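Redy-like protein (Hahella chejuensis, PDB 2JDJ) probably takes part in prodigiosin biosynthesis as a RedY-like, dimeric alpha-beta barrel protein, its exact role in the pathway being uncertain. Local coordinates at residues 1-10 against 53-64; 14-22 against 79-87. One frame throughout, in Å; residues are numbered along the deposited sequence.

Interaction 1: 1-10 against 53-64; sequences METIIHKIRL and YHYVEVIKITDR
His6 and Glu57 face each other as a hydrogen-bonded antiparallel pair, and their side chains run alongside one another. His6 ND1 donates to Glu57 OE2 at 2.6 Å; the oxygen accepts through its anti lone pair and lies somewhat out of the imidazole plane, and the carboxylate plane is turned 57° from the ring. Glu57 CG lies between backbone N and carbonyl carbon (chi1 77°), which swings the carboxylate to the ring; OE2 also bonds a glycerol, probably from the crystallisation liquor. Packing is tight on this face: Ile8 CD1 meets Glu57 CD at 3.7 Å, and Ile4 CD1 rests over one face of the Arg64 guanidinium, which Asp68 and Glu92 hold by salt bridges. On the opposite face Ile5 CG2 touches Val56 CG1 at 3.7 Å, and Lys7 CD makes a CH-pi contact over Tyr53, while Lys7 NZ forms salt bridges with Glu91 of its own chain and Glu91 of the second subunit. Towards Met1 and Thr62 the contact becomes exposed, and a water joins Met1 N to Thr62 O. At the other end Ile8 O accepts from both His54 N and Tyr55 N, a classic beta bulge. These strands form the middle of the four-stranded antiparallel sheet characteristic of dimeric alpha-beta barrels.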
loop_
_atom_site.group_PDB
_atom_site.type_symbol
_atom_site.label_atom_id
_atom_site.label_comp_id
_atom_site.label_asym_id
_atom_site.label_seq_id
_atom_site.Cartn_x
_atom_site.Cartn_y
_atom_site.Cartn_z
HETATM N N MSE A 1 14.017 3.112 -1.360
HETATM C CA MSE A 1 12.913 2.470 -0.590
HETATM C C MSE A 1 12.003 1.739 -1.573
HETATM O O MSE A 1 11.770 2.210 -2.690
HETATM C CB MSE A 1 12.120 3.535 0.163
HETATM C CG MSE A 1 11.143 2.998 1.184
HETATM SE SE MSE A 1 12.036 2.397 2.814
HETATM C CE MSE A 1 12.241 4.083 3.649
ATOM N N GLU A 2 11.504 0.585 -1.168
ATOM C CA GLU A 2 10.551 -0.150 -1.982
ATOM C C GLU A 2 9.365 -0.613 -1.156
ATOM O O GLU A 2 9.439 -0.667 0.069
ATOM C CB GLU A 2 11.237 -1.325 -2.673
ATOM C CG GLU A 2 12.418 -0.866 -3.523
ATOM C CD GLU A 2 12.854 -1.885 -4.530
ATOM O OE1 GLU A 2 11.969 -2.421 -5.246
ATOM O OE2 GLU A 2 14.083 -2.135 -4.605
ATOM N N THR A 3 8.271 -0.919 -1.853
ATOM C CA THR A 3 7.020 -1.300 -1.239
ATOM C C THR A 3 6.521 -2.527 -1.948
ATOM O O THR A 3 6.566 -2.601 -3.174
ATOM C CB THR A 3 5.982 -0.184 -1.330
ATOM O OG1 THR A 3 6.397 0.908 -0.497
ATOM C CG2 THR A 3 4.598 -0.662 -0.867
ATOM N N ILE A 4 6.095 -3.501 -1.157
ATOM C CA ILE A 4 5.459 -4.702 -1.666
ATOM C C ILE A 4 4.062 -4.743 -1.073
ATOM O O ILE A 4 3.894 -4.533 0.126
ATOM C CB ILE A 4 6.238 -5.974 -1.256
ATOM C CG1 ILE A 4 7.668 -5.937 -1.816
ATOM C CG2 ILE A 4 5.486 -7.233 -1.716
ATOM C CD1 ILE A 4 8.583 -6.982 -1.217
ATOM N N ILE A 5 3.068 -5.002 -1.921
ATOM C CA ILE A 5 1.674 -5.037 -1.521
ATOM C C ILE A 5 1.111 -6.371 -1.970
ATOM O O ILE A 5 1.338 -6.783 -3.111
ATOM C CB ILE A 5 0.887 -3.876 -2.186
ATOM C CG1 ILE A 5 1.356 -2.531 -1.618
ATOM C CG2 ILE A 5 -0.644 -4.032 -1.990
ATOM C CD1 ILE A 5 0.975 -1.314 -2.475
ATOM N N HIS A 6 0.420 -7.072 -1.065
ATOM C CA HIS A 6 -0.257 -8.339 -1.409
ATOM C C HIS A 6 -1.769 -8.266 -1.194
ATOM O O HIS A 6 -2.227 -7.719 -0.203
ATOM C CB HIS A 6 0.250 -9.502 -0.540
ATOM C CG HIS A 6 1.700 -9.807 -0.701
ATOM N ND1 HIS A 6 2.577 -9.803 0.361
ATOM C CD2 HIS A 6 2.438 -10.122 -1.797
ATOM C CE1 HIS A 6 3.793 -10.099 -0.070
ATOM N NE2 HIS A 6 3.733 -10.315 -1.372
ATOM N N LYS A 7 -2.530 -8.841 -2.121
ATOM C CA LYS A 7 -3.932 -9.122 -1.886
ATOM C C LYS A 7 -3.900 -10.485 -1.237
ATOM O O LYS A 7 -3.173 -11.378 -1.702
ATOM C CB LYS A 7 -4.714 -9.199 -3.198
ATOM C CG LYS A 7 -4.810 -7.865 -3.935
ATOM C CD LYS A 7 -5.542 -8.046 -5.231
ATOM C CE LYS A 7 -5.944 -6.699 -5.850
ATOM N NZ LYS A 7 -6.467 -6.980 -7.240
ATOM N N ILE A 8 -4.661 -10.635 -0.159
ATOM C CA ILE A 8 -4.675 -11.870 0.638
ATOM C C ILE A 8 -6.080 -12.435 0.702
ATOM O O ILE A 8 -7.000 -11.742 1.116
ATOM C CB ILE A 8 -4.171 -11.590 2.078
ATOM C CG1 ILE A 8 -2.675 -11.210 2.045
ATOM C CG2 ILE A 8 -4.458 -12.810 2.997
ATOM C CD1 ILE A 8 -2.182 -10.521 3.306
ATOM N N ARG A 9 -6.253 -13.700 0.319
ATOM C CA ARG A 9 -7.556 -14.330 0.391
ATOM C C ARG A 9 -7.557 -15.399 1.486
ATOM O O ARG A 9 -6.709 -16.280 1.472
ATOM C CB ARG A 9 -7.907 -14.971 -0.954
ATOM C CG ARG A 9 -9.376 -15.275 -1.154
ATOM C CD ARG A 9 -9.622 -16.073 -2.444
ATOM N NE ARG A 9 -8.954 -17.367 -2.402
ATOM C CZ ARG A 9 -9.501 -18.499 -1.937
ATOM N NH1 ARG A 9 -10.755 -18.543 -1.499
ATOM N NH2 ARG A 9 -8.786 -19.612 -1.935
ATOM N N LEU A 10 -8.512 -15.321 2.412
ATOM C CA LEU A 10 -8.722 -16.373 3.403
ATOM C C LEU A 10 -9.344 -17.570 2.718
ATOM O O LEU A 10 -10.199 -17.413 1.857
ATOM C CB LEU A 10 -9.652 -15.890 4.511
ATOM C CG LEU A 10 -9.273 -14.671 5.362
ATOM C CD1 LEU A 10 -10.251 -14.516 6.565
ATOM C CD2 LEU A 10 -7.837 -14.752 5.852
ATOM N N TYR A 53 -10.319 -11.342 -2.749
ATOM C CA TYR A 53 -9.366 -11.138 -1.653
ATOM C C TYR A 53 -10.060 -10.460 -0.490
ATOM O O TYR A 53 -11.034 -9.733 -0.703
ATOM C CB TYR A 53 -8.140 -10.329 -2.082
ATOM C CG TYR A 53 -8.431 -8.888 -2.462
ATOM C CD1 TYR A 53 -8.269 -7.844 -1.539
ATOM C CD2 TYR A 53 -8.870 -8.578 -3.735
ATOM C CE1 TYR A 53 -8.544 -6.502 -1.911
ATOM C CE2 TYR A 53 -9.151 -7.269 -4.105
ATOM C CZ TYR A 53 -8.984 -6.239 -3.195
ATOM O OH TYR A 53 -9.265 -4.942 -3.605
ATOM N N HIS A 54 -9.572 -10.713 0.730
ATOM C CA HIS A 54 -10.178 -10.175 1.963
ATOM C C HIS A 54 -9.332 -9.107 2.618
ATOM O O HIS A 54 -9.858 -8.195 3.277
ATOM C CB HIS A 54 -10.458 -11.322 2.953
ATOM C CG HIS A 54 -11.226 -12.433 2.324
ATOM N ND1 HIS A 54 -12.585 -12.359 2.104
ATOM C CD2 HIS A 54 -10.814 -13.595 1.770
ATOM C CE1 HIS A 54 -12.982 -13.441 1.462
ATOM N NE2 HIS A 54 -11.927 -14.210 1.257
ATOM N N TYR A 55 -8.019 -9.214 2.418
ATOM C CA TYR A 55 -7.063 -8.344 3.107
ATOM C C TYR A 55 -6.047 -7.825 2.139
ATOM O O TYR A 55 -5.827 -8.409 1.083
ATOM C CB TYR A 55 -6.357 -9.069 4.278
ATOM C CG TYR A 55 -7.315 -9.447 5.390
ATOM C CD1 TYR A 55 -7.589 -8.565 6.445
ATOM C CD2 TYR A 55 -7.966 -10.676 5.371
ATOM C CE1 TYR A 55 -8.489 -8.917 7.458
ATOM C CE2 TYR A 55 -8.887 -11.044 6.381
ATOM C CZ TYR A 55 -9.140 -10.162 7.404
ATOM O OH TYR A 55 -10.026 -10.542 8.381
ATOM N N VAL A 56 -5.446 -6.693 2.506
ATOM C CA VAL A 56 -4.331 -6.159 1.773
ATOM C C VAL A 56 -3.216 -5.900 2.779
ATOM O O VAL A 56 -3.472 -5.328 3.842
ATOM C CB VAL A 56 -4.684 -4.799 1.104
ATOM C CG1 VAL A 56 -3.473 -4.298 0.350
ATOM C CG2 VAL A 56 -5.875 -4.941 0.159
ATOM N N GLU A 57 -1.994 -6.308 2.458
ATOM C CA GLU A 57 -0.869 -5.917 3.302
ATOM C C GLU A 57 0.080 -5.013 2.518
ATOM O O GLU A 57 0.246 -5.188 1.309
ATOM C CB GLU A 57 -0.166 -7.135 3.907
ATOM C CG GLU A 57 0.757 -7.912 2.977
ATOM C CD GLU A 57 1.258 -9.240 3.583
ATOM O OE1 GLU A 57 1.044 -9.518 4.787
ATOM O OE2 GLU A 57 1.871 -10.022 2.835
ATOM N N VAL A 58 0.661 -4.044 3.228
ATOM C CA VAL A 58 1.588 -3.071 2.683
ATOM C C VAL A 58 2.927 -3.226 3.416
ATOM O O VAL A 58 3.010 -3.036 4.636
ATOM C CB VAL A 58 1.046 -1.617 2.823
ATOM C CG1 VAL A 58 1.980 -0.609 2.118
ATOM C CG2 VAL A 58 -0.381 -1.515 2.243
ATOM N N ILE A 59 3.968 -3.609 2.679
ATOM C CA ILE A 59 5.283 -3.802 3.279
ATOM C C ILE A 59 6.239 -2.787 2.684
ATOM O O ILE A 59 6.513 -2.819 1.474
ATOM C CB ILE A 59 5.879 -5.206 2.996
ATOM C CG1 ILE A 59 4.820 -6.308 3.106
ATOM C CG2 ILE A 59 7.073 -5.452 3.911
ATOM C CD1 ILE A 59 5.240 -7.621 2.481
ATOM N N LYS A 60 6.728 -1.882 3.523
ATOM C CA LYS A 60 7.751 -0.921 3.113
ATOM C C LYS A 60 9.116 -1.477 3.532
ATOM O O LYS A 60 9.321 -1.816 4.709
ATOM C CB LYS A 60 7.487 0.463 3.725
ATOM C CG LYS A 60 8.469 1.534 3.273
ATOM C CD LYS A 60 8.123 2.939 3.789
ATOM C CE LYS A 60 7.449 3.791 2.711
ATOM N NZ LYS A 60 7.320 5.217 3.106
ATOM N N ILE A 61 10.030 -1.593 2.561
ATOM C CA ILE A 61 11.353 -2.196 2.785
ATOM C C ILE A 61 12.493 -1.304 2.307
ATOM O O ILE A 61 12.312 -0.455 1.417
ATOM C CB ILE A 61 11.509 -3.576 2.094
ATOM C CG1 ILE A 61 11.170 -3.474 0.598
ATOM C CG2 ILE A 61 10.672 -4.676 2.810
ATOM C CD1 ILE A 61 11.357 -4.785 -0.180
ATOM N N THR A 62 13.663 -1.513 2.901
ATOM C CA THR A 62 14.864 -0.745 2.584
ATOM C C THR A 62 15.219 -0.958 1.122
ATOM O O THR A 62 15.342 0.001 0.346
ATOM C CB THR A 62 16.036 -1.165 3.487
ATOM O OG1 THR A 62 16.148 -2.600 3.486
ATOM C CG2 THR A 62 15.790 -0.680 4.915
ATOM N N ASP A 63 15.355 -2.222 0.753
ATOM C CA ASP A 63 15.459 -2.624 -0.647
ATOM C C ASP A 63 15.098 -4.089 -0.754
ATOM O O ASP A 63 15.157 -4.830 0.243
ATOM C CB ASP A 63 16.865 -2.390 -1.200
ATOM C CG ASP A 63 17.921 -3.093 -0.390
ATOM O OD1 ASP A 63 18.085 -4.309 -0.579
ATOM O OD2 ASP A 63 18.574 -2.428 0.452
ATOM N N ARG A 64 14.731 -4.491 -1.969
ATOM C CA ARG A 64 14.283 -5.854 -2.262
ATOM C C ARG A 64 15.329 -6.897 -1.920
ATOM O O ARG A 64 15.003 -8.020 -1.516
ATOM C CB ARG A 64 13.889 -5.984 -3.746
ATOM C CG ARG A 64 13.103 -7.240 -4.083
ATOM C CD ARG A 64 11.866 -7.370 -3.210
ATOM N NE ARG A 64 10.681 -7.779 -3.967
ATOM C CZ ARG A 64 10.170 -9.004 -3.970
ATOM N NH1 ARG A 64 10.727 -9.980 -3.260
ATOM N NH2 ARG A 64 9.081 -9.247 -4.685
HETATM O O HOH W 1 15.187 0.977 -2.550
HETATM O O HOH W 2 -12.918 -16.054 -1.353
#

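Interaction 2: 14-22 against 79-87; sequences AQADAFEFW and LVQAFSRMA
Trp22 enters helix 74-86 as a knob into a hole formed by Leu79, Ala82, Phe83 and Met86. It illustrates how two antiparallel helices, packed on one face of the sheet in this alpha-beta barrel fold, can be joined by a few large side chains: the axes of 16-22 and 79-86 stay 10.7 Å apart at an angle of 161°, and Trp22 and Met86 carry most of the contact. CG anti to the backbone N (chi1 173°) directs the indole of Trp22 toward helix 74-86.

Aromatic contacts form the first group. Trp22 CH2 lies 3.9 Å from Phe83 CB, while CZ3 of the indole comes near the plane of the Phe83 ring, at its edge. Phe83 also runs alongside Phe19, pointing the same way, with Phe83 CE1 4.1 Å from Phe19 CE1 and close to the plane of the Phe19 ring. Phe19 and Phe83 continue inward to Leu10 and Ile8 of strand 2-10 respectively.

The second group belongs to Met86, present as selenomethionine. A bend at its last torsion (chi3 -62°) turns the chain end so that CE lies over one face of the indole, offset toward the rim. Met86 CE also touches Phe19 CD1, at 3.9 Å. The selenium itself sits against the backbone of helix 16-30, with Met86 SE 3.5 Å from Phe19 CA.

Direct hydrogen bonds between the segments are absent. At the margin the Gln15 amide lies against Met86 CG, with Gln15 OE1 3.8 Å from that carbon, and a water stands close to both Gln15 OE1 and Met86 O.

The remaining van der Waals contacts are those of the indole within its hole. Trp22 CZ2 approaches Leu79 O at 3.5 Å, and the methyl of Ala82 comes in obliquely to the ring, its CB 3.4 Å from Trp22 NE1.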
loop_
_atom_site.group_PDB
_atom_site.type_symbol
_atom_site.label_atom_id
_atom_site.label_comp_id
_atom_site.label_asym_id
_atom_site.label_seq_id
_atom_site.Cartn_x
_atom_site.Cartn_y
_atom_site.Cartn_z
ATOM N N ALA A 14 -14.833 -17.628 7.971
ATOM C CA ALA A 14 -15.097 -17.969 9.392
ATOM C C ALA A 14 -13.843 -17.813 10.251
ATOM O O ALA A 14 -13.928 -17.464 11.435
ATOM C CB ALA A 14 -15.701 -19.372 9.534
ATOM N N GLN A 15 -12.669 -18.006 9.651
ATOM C CA GLN A 15 -11.390 -17.873 10.380
ATOM C C GLN A 15 -10.839 -16.469 10.536
ATOM O O GLN A 15 -9.701 -16.307 10.991
ATOM C CB GLN A 15 -10.304 -18.700 9.704
ATOM C CG GLN A 15 -10.140 -20.053 10.325
ATOM C CD GLN A 15 -9.039 -20.855 9.691
ATOM O OE1 GLN A 15 -8.805 -20.786 8.470
ATOM N NE2 GLN A 15 -8.350 -21.634 10.513
ATOM N N ALA A 16 -11.614 -15.456 10.158
ATOM C CA ALA A 16 -11.105 -14.085 10.171
ATOM C C ALA A 16 -10.532 -13.729 11.527
ATOM O O ALA A 16 -9.484 -13.086 11.618
ATOM C CB ALA A 16 -12.192 -13.088 9.783
ATOM N N ASP A 17 -11.208 -14.128 12.588
ATOM C CA ASP A 17 -10.758 -13.701 13.897
ATOM C C ASP A 17 -9.406 -14.306 14.308
ATOM O O ASP A 17 -8.570 -13.602 14.869
ATOM C CB ASP A 17 -11.835 -13.938 14.923
ATOM C CG ASP A 17 -11.895 -15.350 15.342
ATOM O OD1 ASP A 17 -11.737 -16.209 14.443
ATOM O OD2 ASP A 17 -12.036 -15.582 16.569
ATOM N N ALA A 18 -9.176 -15.578 13.988
ATOM C CA ALA A 18 -7.854 -16.197 14.145
ATOM C C ALA A 18 -6.787 -15.507 13.302
ATOM O O ALA A 18 -5.675 -15.250 13.788
ATOM C CB ALA A 18 -7.924 -17.678 13.811
ATOM N N PHE A 19 -7.114 -15.224 12.041
ATOM C CA PHE A 19 -6.214 -14.494 11.143
ATOM C C PHE A 19 -5.813 -13.147 11.735
ATOM O O PHE A 19 -4.625 -12.847 11.888
ATOM C CB PHE A 19 -6.842 -14.291 9.740
ATOM C CG PHE A 19 -5.974 -13.497 8.813
ATOM C CD1 PHE A 19 -4.859 -14.088 8.203
ATOM C CD2 PHE A 19 -6.234 -12.157 8.569
ATOM C CE1 PHE A 19 -4.049 -13.374 7.380
ATOM C CE2 PHE A 19 -5.396 -11.406 7.727
ATOM C CZ PHE A 19 -4.308 -12.016 7.134
ATOM N N GLU A 20 -6.808 -12.334 12.072
ATOM C CA GLU A 20 -6.535 -10.988 12.611
ATOM C C GLU A 20 -5.792 -10.990 13.943
ATOM O O GLU A 20 -5.009 -10.094 14.198
ATOM C CB GLU A 20 -7.827 -10.165 12.718
ATOM C CG GLU A 20 -8.456 -9.953 11.347
ATOM C CD GLU A 20 -9.573 -8.929 11.309
ATOM O OE1 GLU A 20 -9.641 -8.066 12.203
ATOM O OE2 GLU A 20 -10.376 -8.984 10.338
ATOM N N PHE A 21 -6.038 -11.986 14.791
ATOM C CA PHE A 21 -5.294 -12.055 16.045
ATOM C C PHE A 21 -3.817 -12.382 15.753
ATOM O O PHE A 21 -2.909 -11.814 16.372
ATOM C CB PHE A 21 -5.906 -13.066 17.035
ATOM C CG PHE A 21 -5.165 -13.104 18.347
ATOM C CD1 PHE A 21 -5.533 -12.247 19.395
ATOM C CD2 PHE A 21 -4.054 -13.936 18.510
ATOM C CE1 PHE A 21 -4.821 -12.243 20.602
ATOM C CE2 PHE A 21 -3.331 -13.923 19.701
ATOM C CZ PHE A 21 -3.719 -13.079 20.744
ATOM N N TRP A 22 -3.598 -13.313 14.819
ATOM C CA TRP A 22 -2.268 -13.708 14.371
ATOM C C TRP A 22 -1.539 -12.521 13.764
ATOM O O TRP A 22 -0.387 -12.240 14.121
ATOM C CB TRP A 22 -2.335 -14.880 13.389
ATOM C CG TRP A 22 -0.998 -15.202 12.778
ATOM C CD1 TRP A 22 -0.010 -15.993 13.312
ATOM C CD2 TRP A 22 -0.489 -14.717 11.525
ATOM N NE1 TRP A 22 1.083 -16.028 12.462
ATOM C CE2 TRP A 22 0.813 -15.258 11.358
ATOM C CE3 TRP A 22 -1.005 -13.874 10.528
ATOM C CZ2 TRP A 22 1.608 -14.976 10.226
ATOM C CZ3 TRP A 22 -0.217 -13.597 9.407
ATOM C CH2 TRP A 22 1.075 -14.149 9.267
ATOM N N LEU A 79 6.495 -17.457 10.056
ATOM C CA LEU A 79 5.356 -16.649 9.639
ATOM C C LEU A 79 4.593 -17.299 8.480
ATOM O O LEU A 79 3.383 -17.500 8.571
ATOM C CB LEU A 79 5.818 -15.237 9.263
ATOM C CG LEU A 79 6.427 -14.364 10.365
ATOM C CD1 LEU A 79 6.868 -13.034 9.756
ATOM C CD2 LEU A 79 5.436 -14.145 11.524
ATOM N N VAL A 80 5.299 -17.632 7.397
ATOM C CA VAL A 80 4.705 -18.353 6.246
ATOM C C VAL A 80 3.926 -19.623 6.635
ATOM O O VAL A 80 2.810 -19.847 6.148
ATOM C CB VAL A 80 5.754 -18.683 5.166
ATOM C CG1 VAL A 80 5.134 -19.521 4.052
ATOM C CG2 VAL A 80 6.318 -17.402 4.588
ATOM N N GLN A 81 4.487 -20.437 7.529
ATOM C CA GLN A 81 3.842 -21.706 7.903
ATOM C C GLN A 81 2.432 -21.465 8.463
ATOM O O GLN A 81 1.458 -22.135 8.077
ATOM C CB GLN A 81 4.727 -22.484 8.909
ATOM C CG GLN A 81 4.295 -23.944 9.186
ATOM C CD GLN A 81 5.487 -24.909 9.443
ATOM O OE1 GLN A 81 5.528 -26.029 8.908
ATOM N NE2 GLN A 81 6.456 -24.467 10.250
ATOM N N ALA A 82 2.339 -20.502 9.374
ATOM C CA ALA A 82 1.077 -20.142 10.023
ATOM C C ALA A 82 0.131 -19.496 9.015
ATOM O O ALA A 82 -1.036 -19.874 8.919
ATOM C CB ALA A 82 1.339 -19.188 11.182
ATOM N N PHE A 83 0.650 -18.514 8.282
ATOM C CA PHE A 83 -0.116 -17.801 7.256
ATOM C C PHE A 83 -0.798 -18.760 6.284
ATOM O O PHE A 83 -2.003 -18.648 5.998
ATOM C CB PHE A 83 0.805 -16.835 6.507
ATOM C CG PHE A 83 0.130 -16.117 5.368
ATOM C CD1 PHE A 83 -0.537 -14.905 5.594
ATOM C CD2 PHE A 83 0.175 -16.631 4.073
ATOM C CE1 PHE A 83 -1.152 -14.233 4.544
ATOM C CE2 PHE A 83 -0.440 -15.961 3.026
ATOM C CZ PHE A 83 -1.104 -14.772 3.265
ATOM N N SER A 84 -0.019 -19.734 5.812
ATOM C CA SER A 84 -0.458 -20.697 4.809
ATOM C C SER A 84 -1.555 -21.676 5.240
ATOM O O SER A 84 -2.151 -22.349 4.387
ATOM C CB SER A 84 0.759 -21.448 4.283
ATOM O OG SER A 84 1.459 -20.611 3.372
ATOM N N ARG A 85 -1.814 -21.776 6.547
ATOM C CA ARG A 85 -2.925 -22.599 7.054
ATOM C C ARG A 85 -4.262 -21.877 6.885
ATOM O O ARG A 85 -5.311 -22.509 6.899
ATOM C CB ARG A 85 -2.741 -22.933 8.543
ATOM C CG ARG A 85 -1.504 -23.761 8.891
ATOM C CD ARG A 85 -1.498 -25.119 8.237
ATOM N NE ARG A 85 -2.525 -26.008 8.789
ATOM C CZ ARG A 85 -2.412 -26.689 9.928
ATOM N NH1 ARG A 85 -1.311 -26.592 10.674
ATOM N NH2 ARG A 85 -3.408 -27.472 10.324
HETATM N N MSE A 86 -4.212 -20.553 6.704
HETATM C CA MSE A 86 -5.427 -19.723 6.703
HETATM C C MSE A 86 -5.683 -18.955 5.409
HETATM O O MSE A 86 -6.827 -18.619 5.119
HETATM C CB MSE A 86 -5.366 -18.685 7.818
HETATM C CG MSE A 86 -5.432 -19.219 9.233
HETATM SE SE MSE A 86 -5.094 -17.730 10.459
HETATM C CE MSE A 86 -3.302 -17.225 9.976
ATOM N N ALA A 87 -4.629 -18.690 4.645
ATOM C CA ALA A 87 -4.686 -17.650 3.612
ATOM C C ALA A 87 -3.703 -17.873 2.477
ATOM O O ALA A 87 -2.758 -18.642 2.618
ATOM C CB ALA A 87 -4.419 -16.292 4.261
HETATM O O HOH W 3 -8.959 -19.104 6.374
#

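From the N terminus, strand 2-10 is followed by helix 16-30, which therefore starts inside the loop that interaction 1 closes when strand 55-61 returns beside the first strand. Interaction 2 then closes a second loop, from helix 16-30 to helix 74-86, so the two crossings interlock: their segments alternate along the chain and neither lies within the other. Interaction 1 pairs the two central strands of the sheet; interaction 2 joins helices 16-30 and 74-86. The layers meet where Tyr55 CD2 packs 3.6 Å from Phe19 CE2, and where Tyr55 OH probably hydrogen-bonds Glu20 OE2. Beyond helix 74-86, Ala87 starts the strand that flanks 2-10.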